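Local coordinates for protein HMG-CoA Lyase (Bacillus subtilis subsp. subtilis, PDB 1YDO) that belongs to the HMG-CoA lyase family and folds as a TIM barrel that pairs with a second copy of itself, at residues Ala215-Leu223 with Asp254-Ile264. Residues are numbered along the deposited sequence; the frame is centred on the assembly and turned at random.
Sequences ALANMVTAL and DIVYMLEQMDI
While L216 meets M258 across the contact, the Y257 ring beside M258 takes CG of Q261 on one face, 3.5 Å above its plane and offset toward the rim. The contact joins two helices on the outside of a TIM barrel, helix 252-261 and helix 215-225, the latter packing against strand 229-232. The axes of the two segments run 11.0 Å apart at -45°, a spacing filled by long, almost entirely apolar side chains, among them the selenomethionines M219, M258 and M262. CD1 of L216 meets CG1 of I255 at 3.9 Å, its CD2 lies 4.0 Å from the backbone O of D254, and its CG is 4.0 Å from SE of M258, the two side chains running antiparallel alongside each other. M219 turns its CG opposite the backbone N (chi1 -156°) and bends at chi3, which carries SE to 3.6 Å from CG2 of I255. G213 and P185 of the second subunit pack on L216 and V220. Helix 252-261 ends in a Schellman motif with D263 as its C-prime residue, after which I264 returns to the interface. There L223 reaches I264, CD1 to CD1 at 4.2 Å, and the same L223 CD1 meets CD2 of L259 at 3.5 Å.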
loop_
_atom_site.group_PDB
_atom_site.type_symbol
_atom_site.label_atom_id
_atom_site.label_comp_id
_atom_site.label_asym_id
_atom_site.label_seq_id
_atom_site.Cartn_x
_atom_site.Cartn_y
_atom_site.Cartn_z
ATOM N N ALA A 215 -0.194 -4.996 -2.016
ATOM C CA ALA A 215 -1.402 -5.725 -1.657
ATOM C C ALA A 215 -2.696 -5.032 -2.032
ATOM O O ALA A 215 -3.468 -5.539 -2.841
ATOM C CB ALA A 215 -1.415 -6.013 -0.174
ATOM N N LEU A 216 -2.951 -3.889 -1.414
ATOM C CA LEU A 216 -4.173 -3.169 -1.688
ATOM C C LEU A 216 -4.327 -2.875 -3.173
ATOM O O LEU A 216 -5.433 -2.907 -3.701
ATOM C CB LEU A 216 -4.200 -1.889 -0.862
ATOM C CG LEU A 216 -4.926 -1.955 0.483
ATOM C CD1 LEU A 216 -4.484 -3.139 1.287
ATOM C CD2 LEU A 216 -4.665 -0.673 1.227
ATOM N N ALA A 217 -3.209 -2.607 -3.839
ATOM C CA ALA A 217 -3.208 -2.328 -5.272
ATOM C C ALA A 217 -3.711 -3.546 -6.017
ATOM O O ALA A 217 -4.566 -3.456 -6.890
ATOM C CB ALA A 217 -1.815 -1.987 -5.731
ATOM N N ASN A 218 -3.163 -4.694 -5.679
ATOM C CA ASN A 218 -3.606 -5.913 -6.312
ATOM C C ASN A 218 -5.061 -6.151 -5.966
ATOM O O ASN A 218 -5.824 -6.682 -6.760
ATOM C CB ASN A 218 -2.760 -7.101 -5.849
ATOM C CG ASN A 218 -1.303 -6.960 -6.240
ATOM O OD1 ASN A 218 -0.992 -6.518 -7.345
ATOM N ND2 ASN A 218 -0.405 -7.343 -5.344
HETATM N N MSE A 219 -5.464 -5.744 -4.779
HETATM C CA MSE A 219 -6.839 -5.958 -4.378
HETATM C C MSE A 219 -7.814 -5.202 -5.263
HETATM O O MSE A 219 -8.880 -5.712 -5.594
HETATM C CB MSE A 219 -7.018 -5.516 -2.957
HETATM C CG MSE A 219 -8.159 -6.179 -2.307
HETATM SE SE MSE A 219 -7.831 -6.005 -0.450
HETATM C CE MSE A 219 -6.223 -7.107 -0.284
ATOM N N VAL A 220 -7.449 -3.980 -5.633
ATOM C CA VAL A 220 -8.314 -3.189 -6.478
ATOM C C VAL A 220 -8.532 -3.909 -7.795
ATOM O O VAL A 220 -9.666 -4.047 -8.251
ATOM C CB VAL A 220 -7.724 -1.800 -6.745
ATOM C CG1 VAL A 220 -8.531 -1.094 -7.826
ATOM C CG2 VAL A 220 -7.738 -0.983 -5.463
ATOM N N THR A 221 -7.446 -4.371 -8.405
ATOM C CA THR A 221 -7.540 -5.101 -9.668
ATOM C C THR A 221 -8.484 -6.296 -9.498
ATOM O O THR A 221 -9.339 -6.541 -10.340
ATOM C CB THR A 221 -6.162 -5.607 -10.111
ATOM O OG1 THR A 221 -5.285 -4.492 -10.276
ATOM C CG2 THR A 221 -6.264 -6.357 -11.429
ATOM N N ALA A 222 -8.317 -7.032 -8.404
ATOM C CA ALA A 222 -9.171 -8.167 -8.129
ATOM C C ALA A 222 -10.623 -7.704 -7.955
ATOM O O ALA A 222 -11.543 -8.289 -8.525
ATOM C CB ALA A 222 -8.695 -8.899 -6.886
ATOM N N LEU A 223 -10.840 -6.655 -7.171
ATOM C CA LEU A 223 -12.192 -6.162 -6.978
ATOM C C LEU A 223 -12.850 -5.887 -8.317
ATOM O O LEU A 223 -14.065 -6.028 -8.467
ATOM C CB LEU A 223 -12.187 -4.883 -6.151
ATOM C CG LEU A 223 -12.203 -5.087 -4.649
ATOM C CD1 LEU A 223 -11.917 -3.766 -3.991
ATOM C CD2 LEU A 223 -13.538 -5.646 -4.199
ATOM N N ASP A 254 -6.522 -1.912 7.116
ATOM C CA ASP A 254 -6.233 -1.136 5.911
ATOM C C ASP A 254 -7.163 -1.576 4.792
ATOM O O ASP A 254 -7.611 -0.774 3.979
ATOM C CB ASP A 254 -4.781 -1.354 5.487
ATOM C CG ASP A 254 -3.798 -0.750 6.455
ATOM O OD1 ASP A 254 -2.612 -1.150 6.433
ATOM O OD2 ASP A 254 -4.212 0.138 7.237
ATOM N N ILE A 255 -7.434 -2.872 4.762
ATOM C CA ILE A 255 -8.302 -3.434 3.759
ATOM C C ILE A 255 -9.724 -2.979 4.011
ATOM O O ILE A 255 -10.417 -2.564 3.091
ATOM C CB ILE A 255 -8.259 -4.956 3.786
ATOM C CG1 ILE A 255 -6.861 -5.418 3.422
ATOM C CG2 ILE A 255 -9.293 -5.517 2.850
ATOM C CD1 ILE A 255 -6.725 -6.891 3.394
ATOM N N VAL A 256 -10.154 -3.061 5.261
ATOM C CA VAL A 256 -11.503 -2.666 5.629
ATOM C C VAL A 256 -11.696 -1.184 5.378
ATOM O O VAL A 256 -12.744 -0.767 4.892
ATOM C CB VAL A 256 -11.790 -2.941 7.117
ATOM C CG1 VAL A 256 -13.144 -2.395 7.489
ATOM C CG2 VAL A 256 -11.734 -4.431 7.385
ATOM N N TYR A 257 -10.689 -0.382 5.698
ATOM C CA TYR A 257 -10.811 1.047 5.506
ATOM C C TYR A 257 -11.005 1.421 4.054
ATOM O O TYR A 257 -12.007 2.028 3.683
ATOM C CB TYR A 257 -9.583 1.775 6.048
ATOM C CG TYR A 257 -9.507 3.242 5.643
ATOM C CD1 TYR A 257 -8.866 3.634 4.467
ATOM C CD2 TYR A 257 -10.103 4.224 6.421
ATOM C CE1 TYR A 257 -8.828 4.982 4.072
ATOM C CE2 TYR A 257 -10.070 5.572 6.043
ATOM C CZ TYR A 257 -9.433 5.944 4.866
ATOM O OH TYR A 257 -9.405 7.268 4.483
HETATM N N MSE A 258 -10.037 1.063 3.230
HETATM C CA MSE A 258 -10.131 1.413 1.836
HETATM C C MSE A 258 -11.445 0.981 1.209
HETATM O O MSE A 258 -12.041 1.715 0.421
HETATM C CB MSE A 258 -8.980 0.811 1.059
HETATM C CG MSE A 258 -9.011 1.228 -0.379
HETATM SE SE MSE A 258 -7.770 0.199 -1.373
HETATM C CE MSE A 258 -8.596 -1.537 -1.164
ATOM N N LEU A 259 -11.893 -0.214 1.558
ATOM C CA LEU A 259 -13.138 -0.718 1.015
ATOM C C LEU A 259 -14.294 0.168 1.436
ATOM O O LEU A 259 -15.195 0.423 0.651
ATOM C CB LEU A 259 -13.373 -2.156 1.475
ATOM C CG LEU A 259 -12.463 -3.203 0.824
ATOM C CD1 LEU A 259 -12.578 -4.519 1.572
ATOM C CD2 LEU A 259 -12.843 -3.366 -0.638
ATOM N N GLU A 260 -14.262 0.656 2.668
ATOM C CA GLU A 260 -15.332 1.509 3.156
ATOM C C GLU A 260 -15.407 2.807 2.395
ATOM O O GLU A 260 -16.478 3.230 1.974
ATOM C CB GLU A 260 -15.155 1.802 4.645
ATOM C CG GLU A 260 -15.549 0.649 5.548
ATOM C CD GLU A 260 -16.994 0.217 5.344
ATOM O OE1 GLU A 260 -17.889 1.081 5.474
ATOM O OE2 GLU A 260 -17.227 -0.979 5.055
ATOM N N GLN A 261 -14.266 3.450 2.219
ATOM C CA GLN A 261 -14.238 4.705 1.490
ATOM C C GLN A 261 -14.769 4.509 0.077
ATOM O O GLN A 261 -15.296 5.434 -0.524
ATOM C CB GLN A 261 -12.812 5.230 1.427
ATOM C CG GLN A 261 -12.159 5.335 2.775
ATOM C CD GLN A 261 -12.978 6.162 3.726
ATOM O OE1 GLN A 261 -13.221 7.346 3.483
ATOM N NE2 GLN A 261 -13.419 5.545 4.823
HETATM N N MSE A 262 -14.627 3.300 -0.449
HETATM C CA MSE A 262 -15.090 3.018 -1.790
HETATM C C MSE A 262 -16.567 2.674 -1.804
HETATM O O MSE A 262 -17.104 2.290 -2.842
HETATM C CB MSE A 262 -14.299 1.864 -2.405
HETATM C CG MSE A 262 -12.857 2.186 -2.762
HETATM SE SE MSE A 262 -11.894 0.630 -3.475
HETATM C CE MSE A 262 -12.760 0.549 -5.203
ATOM N N ASP A 263 -17.211 2.805 -0.648
ATOM C CA ASP A 263 -18.640 2.498 -0.488
ATOM C C ASP A 263 -18.964 1.019 -0.699
ATOM O O ASP A 263 -19.976 0.669 -1.305
ATOM C CB ASP A 263 -19.494 3.358 -1.429
ATOM C CG ASP A 263 -19.560 4.807 -0.997
ATOM O OD1 ASP A 263 -20.089 5.071 0.118
ATOM O OD2 ASP A 263 -19.091 5.686 -1.775
ATOM N N ILE A 264 -18.094 0.164 -0.181
ATOM C CA ILE A 264 -18.259 -1.272 -0.284
ATOM C C ILE A 264 -18.420 -1.802 1.132
ATOM O O ILE A 264 -17.546 -1.584 1.969
ATOM C CB ILE A 264 -17.024 -1.913 -0.923
ATOM C CG1 ILE A 264 -16.775 -1.303 -2.294
ATOM C CG2 ILE A 264 -17.211 -3.408 -1.041
ATOM C CD1 ILE A 264 -15.506 -1.778 -2.944
#